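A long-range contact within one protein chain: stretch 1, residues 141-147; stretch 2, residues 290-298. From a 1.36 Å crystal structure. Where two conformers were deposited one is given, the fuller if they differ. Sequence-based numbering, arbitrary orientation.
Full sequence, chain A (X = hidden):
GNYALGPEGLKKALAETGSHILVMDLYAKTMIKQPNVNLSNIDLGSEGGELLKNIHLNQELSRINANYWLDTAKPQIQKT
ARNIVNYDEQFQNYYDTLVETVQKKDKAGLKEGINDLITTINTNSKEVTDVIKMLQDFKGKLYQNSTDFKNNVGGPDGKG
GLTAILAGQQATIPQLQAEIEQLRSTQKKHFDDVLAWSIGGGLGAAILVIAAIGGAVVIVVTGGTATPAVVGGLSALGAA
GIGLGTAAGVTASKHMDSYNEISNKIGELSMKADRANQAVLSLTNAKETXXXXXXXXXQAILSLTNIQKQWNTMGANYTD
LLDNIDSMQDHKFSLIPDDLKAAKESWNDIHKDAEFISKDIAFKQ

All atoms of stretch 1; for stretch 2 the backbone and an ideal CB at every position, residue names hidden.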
ATOM      1  N   LYS A 141       3.752  12.944 -10.289  1.00 13.70           N
ATOM      2  CA  LYS A 141       2.900  14.049  -9.751  1.00 13.68           C
ATOM      3  C   LYS A 141       3.112  14.190  -8.248  1.00 12.01           C
ATOM      4  O   LYS A 141       3.225  15.331  -7.774  1.00 14.16           O
ATOM      5  CB  LYS A 141       1.426  13.785 -10.062  1.00 15.98           C
ATOM      6  CG  LYS A 141       1.068  13.795 -11.535  1.00 21.82           C
ATOM      7  CD  LYS A 141       1.350  15.046 -12.306  1.00 27.70           C
ATOM      8  CE  LYS A 141       0.998  14.939 -13.782  1.00 36.91           C
ATOM      9  NZ  LYS A 141      -0.430  15.249 -14.071  1.00 42.85           N
ATOM     10  N   LEU A 142       3.266  13.087  -7.525  1.00 11.74           N
ATOM     11  CA  LEU A 142       3.490  13.156  -6.066  1.00 11.15           C
ATOM     12  C   LEU A 142       4.841  13.788  -5.799  1.00 11.85           C
ATOM     13  O   LEU A 142       4.977  14.586  -4.853  1.00 11.80           O
ATOM     14  CB  LEU A 142       3.407  11.766  -5.449  1.00 11.75           C
ATOM     15  CG  LEU A 142       2.028  11.131  -5.451  1.00 11.81           C
ATOM     16  CD1 LEU A 142       2.119   9.680  -5.036  1.00 12.58           C
ATOM     17  CD2 LEU A 142       1.039  11.846  -4.531  1.00 12.49           C
ATOM     18  N   TYR A 143       5.861  13.411  -6.563  1.00 12.25           N
ATOM     19  CA  TYR A 143       7.208  13.988  -6.382  1.00 12.39           C
ATOM     20  C   TYR A 143       7.201  15.478  -6.685  1.00 12.54           C
ATOM     21  O   TYR A 143       7.847  16.232  -5.929  1.00 13.35           O
ATOM     22  CB  TYR A 143       8.200  13.242  -7.271  1.00 13.15           C
ATOM     23  CG  TYR A 143       9.640  13.677  -7.155  1.00 12.78           C
ATOM     24  CD1 TYR A 143      10.284  13.697  -5.930  1.00 13.06           C
ATOM     25  CD2 TYR A 143      10.374  14.030  -8.275  1.00 14.62           C
ATOM     26  CE1 TYR A 143      11.615  14.062  -5.826  1.00 13.77           C
ATOM     27  CE2 TYR A 143      11.720  14.350  -8.189  1.00 15.58           C
ATOM     28  CZ  TYR A 143      12.360  14.343  -6.965  1.00 14.55           C
ATOM     29  OH  TYR A 143      13.709  14.628  -6.865  1.00 15.79           O
ATOM     30  N   GLN A 144       6.494  15.906  -7.721  0.50 12.76           N
ATOM     31  CA  GLN A 144       6.437  17.349  -8.075  0.50 14.07           C
ATOM     32  C   GLN A 144       5.756  18.112  -6.944  0.50 12.81           C
ATOM     33  O   GLN A 144       6.283  19.142  -6.504  0.50 13.37           O
ATOM     34  CB  GLN A 144       5.659  17.528  -9.364  0.50 15.96           C
ATOM     35  CG  GLN A 144       6.497  17.147 -10.564  0.50 19.22           C
ATOM     36  CD  GLN A 144       7.741  18.002 -10.629  0.50 22.14           C
ATOM     37  OE1 GLN A 144       7.688  19.220 -10.485  0.50 22.37           O
ATOM     38  NE2 GLN A 144       8.887  17.370 -10.824  0.50 25.38           N
ATOM     39  N   ASN A 145       4.660  17.582  -6.427  1.00 11.81           N
ATOM     40  CA  ASN A 145       3.917  18.307  -5.365  1.00 12.48           C
ATOM     41  C   ASN A 145       4.775  18.335  -4.098  1.00 11.74           C
ATOM     42  O   ASN A 145       4.884  19.373  -3.420  1.00 12.19           O
ATOM     43  CB  ASN A 145       2.571  17.635  -5.107  1.00 12.52           C
ATOM     44  CG  ASN A 145       1.715  18.408  -4.125  1.00 13.10           C
ATOM     45  OD1 ASN A 145       1.529  19.620  -4.214  1.00 15.65           O
ATOM     46  ND2 ASN A 145       1.231  17.722  -3.142  1.00 12.39           N
ATOM     47  N   SER A 146       5.453  17.232  -3.768  1.00 12.94           N
ATOM     48  CA  SER A 146       6.328  17.140  -2.582  1.00 12.31           C
ATOM     49  C   SER A 146       7.439  18.178  -2.697  1.00 11.75           C
ATOM     50  O   SER A 146       7.718  18.873  -1.721  1.00 12.43           O
ATOM     51  CB  SER A 146       6.876  15.740  -2.367  1.00 13.68           C
ATOM     52  OG  SER A 146       7.713  15.719  -1.242  1.00 16.00           O
ATOM     53  N   THR A 147       8.156  18.227  -3.812  1.00 12.97           N
ATOM     54  CA  THR A 147       9.330  19.102  -3.914  1.00 13.56           C
ATOM     55  C   THR A 147       8.870  20.575  -3.940  1.00 12.91           C
ATOM     56  O   THR A 147       9.542  21.406  -3.360  1.00 13.00           O
ATOM     57  CB  THR A 147      10.226  18.778  -5.092  1.00 15.91           C
ATOM     58  OG1 THR A 147       9.464  18.790  -6.282  1.00 19.36           O
ATOM     59  CG2 THR A 147      10.780  17.384  -4.951  1.00 18.22           C
ATOM     60  N   UNK A 290       3.981  14.171   2.488  1.00 11.13           N
ATOM     61  CA  UNK A 290       4.045  14.216   1.003  1.00 10.76           C
ATOM     62  C   UNK A 290       5.238  13.394   0.515  1.00 11.07           C
ATOM     63  O   UNK A 290       5.096  12.839  -0.580  1.00 11.77           O
ATOM     64  CB  UNK A 290       4.157  15.657   0.500  1.00 10.76           C
ATOM     65  N   UNK A 291       6.362  13.376   1.214  1.00 11.26           N
ATOM     66  CA  UNK A 291       7.533  12.556   0.844  1.00 12.00           C
ATOM     67  C   UNK A 291       7.202  11.074   1.067  1.00 12.26           C
ATOM     68  O   UNK A 291       7.464  10.285   0.161  1.00 13.44           O
ATOM     69  CB  UNK A 291       8.765  12.960   1.657  1.00 12.00           C
ATOM     70  N   UNK A 292       6.576  10.728   2.194  1.00 12.08           N
ATOM     71  CA  UNK A 292       6.200   9.325   2.476  1.00 12.47           C
ATOM     72  C   UNK A 292       5.249   8.817   1.379  1.00 12.59           C
ATOM     73  O   UNK A 292       5.314   7.613   1.007  1.00 13.87           O
ATOM     74  CB  UNK A 292       5.541   9.203   3.852  1.00 12.47           C
ATOM     75  N   UNK A 293       4.357   9.659   0.866  1.00 11.25           N
ATOM     76  CA  UNK A 293       3.408   9.261  -0.198  1.00 11.94           C
ATOM     77  C   UNK A 293       4.192   8.809  -1.433  1.00 12.02           C
ATOM     78  O   UNK A 293       3.877   7.713  -1.949  1.00 13.22           O
ATOM     79  CB  UNK A 293       2.467  10.413  -0.556  1.00 11.94           C
ATOM     80  N   UNK A 294       5.131   9.594  -1.951  1.00 12.19           N
ATOM     81  CA  UNK A 294       5.770   9.146  -3.211  1.00 13.09           C
ATOM     82  C   UNK A 294       6.640   7.918  -2.887  1.00 13.73           C
ATOM     83  O   UNK A 294       6.745   7.025  -3.757  1.00 14.71           O
ATOM     84  CB  UNK A 294       6.608  10.260  -3.841  1.00 13.09           C
ATOM     85  N   UNK A 295       7.200   7.811  -1.686  1.00 11.91           N
ATOM     86  CA  UNK A 295       8.042   6.653  -1.304  1.00 12.83           C
ATOM     87  C   UNK A 295       7.191   5.385  -1.287  1.00 12.90           C
ATOM     88  O   UNK A 295       7.671   4.310  -1.702  1.00 14.05           O
ATOM     89  CB  UNK A 295       8.692   6.873   0.063  1.00 12.83           C
ATOM     90  N   UNK A 296       5.968   5.493  -0.789  1.00 11.75           N
ATOM     91  CA  UNK A 296       5.049   4.348  -0.673  1.00 11.74           C
ATOM     92  C   UNK A 296       4.590   3.929  -2.070  1.00 12.46           C
ATOM     93  O   UNK A 296       4.496   2.700  -2.339  1.00 12.08           O
ATOM     94  CB  UNK A 296       3.846   4.694   0.207  1.00 11.74           C
ATOM     95  N   UNK A 297       4.308   4.858  -2.967  1.00 11.95           N
ATOM     96  CA  UNK A 297       3.965   4.468  -4.358  1.00 11.76           C
ATOM     97  C   UNK A 297       5.178   3.765  -4.972  1.00 11.92           C
ATOM     98  O   UNK A 297       4.969   2.798  -5.732  1.00 12.64           O
ATOM     99  CB  UNK A 297       3.561   5.682  -5.197  1.00 11.76           C
ATOM    100  N   UNK A 298       6.392   4.202  -4.739  1.00 12.60           N
ATOM    101  CA  UNK A 298       7.580   3.473  -5.253  1.00 12.45           C
ATOM    102  C   UNK A 298       7.573   2.011  -4.749  1.00 12.50           C
ATOM    103  O   UNK A 298       7.893   1.089  -5.551  1.00 13.27           O
ATOM    104  CB  UNK A 298       8.868   4.173  -4.817  1.00 12.45           C
TER

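The two stretches are helices running nearly antiparallel, with an angle of 161° between their directions and axes that approach to 8.8 Å. Backbone angles throughout stretch 2 are helical, which disfavours proline and glycine but otherwise leaves the choice to the surroundings.

Position 290 directs its CA-to-CB bond toward stretch 1, and its CA lies 5.2 Å from the CA of Ser146. The ideal CB is 4.0 Å from Ser146 CB; the backbones are close here, and a longer side chain would have to extend past the short serine. Leucine, isoleucine or methionine would suit, as would a small residue. The deposited residue is Leu290; its CD2 packs against the side chain of Asn145.

At 291 the bond points sideways, and the ideal CB is 4.1 Å from Ser146 OG. Little of stretch 1 constrains the choice, and small or polar residues would fit. Ala291 is found, making a slight contact with the serine hydroxyl.

Position 292 is out of reach of stretch 1, which therefore gives no preference; it is Tyr292.

Position 293 points toward stretch 1, its ideal CB 4.5 Å from Leu142 CD2. An aliphatic residue is the natural partner for that methyl group. Leu293 occupies it, with its CB making the apolar contact.

Position 294 points toward stretch 1; its CA is 5.4 Å from the CA of Leu142, and the ideal CB is 3.9 Å from Leu142 CB. The nearby ring of Tyr143 offers an aromatic or a long apolar side chain something to pack on. Tyr294 places its CB 3.7 Å from Leu142 CB; its chi1 is p. Its ring receives the edge of Tyr143 on one face, with centroids 5.3 Å apart and planes at 76°, while Ser146 OG lies at its edge, 3.9 Å from Tyr294 CE2.

Position 295 is out of reach, and a polar residue is as acceptable as any; it is Gln295. At 296 the bond is sideways with no neighbour from stretch 1 near the ideal CB, so stretch 1 sets no preference. Thr296 turns its OG1 back to donate a 2.8 Å hydrogen bond to Tyr292 O.

Position 297 again points toward stretch 1, with Leu142 CD1 4.3 Å from the ideal CB. Valine, isoleucine or leucine would meet this methyl well. Val297 does so, its CG2 3.5 Å from Leu142 CD1. Position 298 is out of reach and unconstrained; Asp298 stands there.

No direct hydrogen bond crosses the interface, but one water donates to Leu142 O and Leu290 O, its oxygen 2.8 Å from each, linking the backbones.

Stretch 2 290-298: LAYLYQTVD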
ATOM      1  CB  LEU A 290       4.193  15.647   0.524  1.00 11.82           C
ATOM      2  CG  LEU A 290       2.965  16.537   0.706  1.00 13.53           C
ATOM      3  CD1 LEU A 290       3.222  17.923   0.139  1.00 16.64           C
ATOM      4  CD2 LEU A 290       1.713  15.954   0.138  1.00 16.31           C
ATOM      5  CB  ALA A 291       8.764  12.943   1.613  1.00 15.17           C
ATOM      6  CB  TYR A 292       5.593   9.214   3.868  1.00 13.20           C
ATOM      7  CG  TYR A 292       6.534   9.538   4.996  1.00 13.88           C
ATOM      8  CD1 TYR A 292       7.911   9.378   4.889  1.00 17.95           C
ATOM      9  CD2 TYR A 292       6.033   9.862   6.230  1.00 15.76           C
ATOM     10  CE1 TYR A 292       8.765   9.670   5.946  1.00 22.32           C
ATOM     11  CE2 TYR A 292       6.875  10.160   7.293  1.00 19.50           C
ATOM     12  CZ  TYR A 292       8.248  10.041   7.172  1.00 21.95           C
ATOM     13  OH  TYR A 292       9.029  10.385   8.270  1.00 27.73           O
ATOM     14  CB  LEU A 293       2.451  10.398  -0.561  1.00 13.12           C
ATOM     15  CG  LEU A 293       1.204  10.524   0.300  1.00 14.13           C
ATOM     16  CD1 LEU A 293       0.580  11.911   0.155  1.00 15.50           C
ATOM     17  CD2 LEU A 293       0.186   9.468  -0.113  1.00 14.76           C
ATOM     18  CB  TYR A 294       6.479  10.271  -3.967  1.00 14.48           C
ATOM     19  CG  TYR A 294       7.825  10.694  -3.467  1.00 15.91           C
ATOM     20  CD1 TYR A 294       8.945   9.911  -3.655  1.00 15.80           C
ATOM     21  CD2 TYR A 294       8.031  11.960  -2.913  1.00 16.87           C
ATOM     22  CE1 TYR A 294      10.196  10.326  -3.208  1.00 18.19           C
ATOM     23  CE2 TYR A 294       9.283  12.381  -2.485  1.00 16.70           C
ATOM     24  CZ  TYR A 294      10.380  11.557  -2.619  1.00 19.77           C
ATOM     25  OH  TYR A 294      11.614  11.983  -2.203  1.00 21.76           O
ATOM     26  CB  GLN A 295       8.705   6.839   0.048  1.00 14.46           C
ATOM     27  CG  GLN A 295       9.686   7.991   0.062  1.00 15.33           C
ATOM     28  CD  GLN A 295      10.043   8.357   1.487  1.00 18.45           C
ATOM     29  OE1 GLN A 295       9.647   7.713   2.479  1.00 23.29           O
ATOM     30  NE2 GLN A 295      10.850   9.367   1.599  1.00 21.34           N
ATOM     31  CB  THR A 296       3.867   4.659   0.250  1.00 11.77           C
ATOM     32  OG1 THR A 296       4.376   5.057   1.516  1.00 15.29           O
ATOM     33  CG2 THR A 296       3.022   3.427   0.424  1.00 12.96           C
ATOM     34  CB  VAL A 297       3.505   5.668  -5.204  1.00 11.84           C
ATOM     35  CG1 VAL A 297       3.414   5.320  -6.696  1.00 12.27           C
ATOM     36  CG2 VAL A 297       2.174   6.157  -4.698  1.00 13.38           C
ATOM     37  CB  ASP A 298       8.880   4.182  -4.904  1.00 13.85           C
ATOM     38  CG  ASP A 298       9.258   5.382  -5.775  1.00 18.29           C
ATOM     39  OD1 ASP A 298       8.889   5.400  -6.961  1.00 22.74           O
ATOM     40  OD2 ASP A 298       9.942   6.311  -5.248  1.00 22.34           O
TER
HETATM   41  O   HOH W   1       3.396  13.845  -2.620  1.00 13.21           O
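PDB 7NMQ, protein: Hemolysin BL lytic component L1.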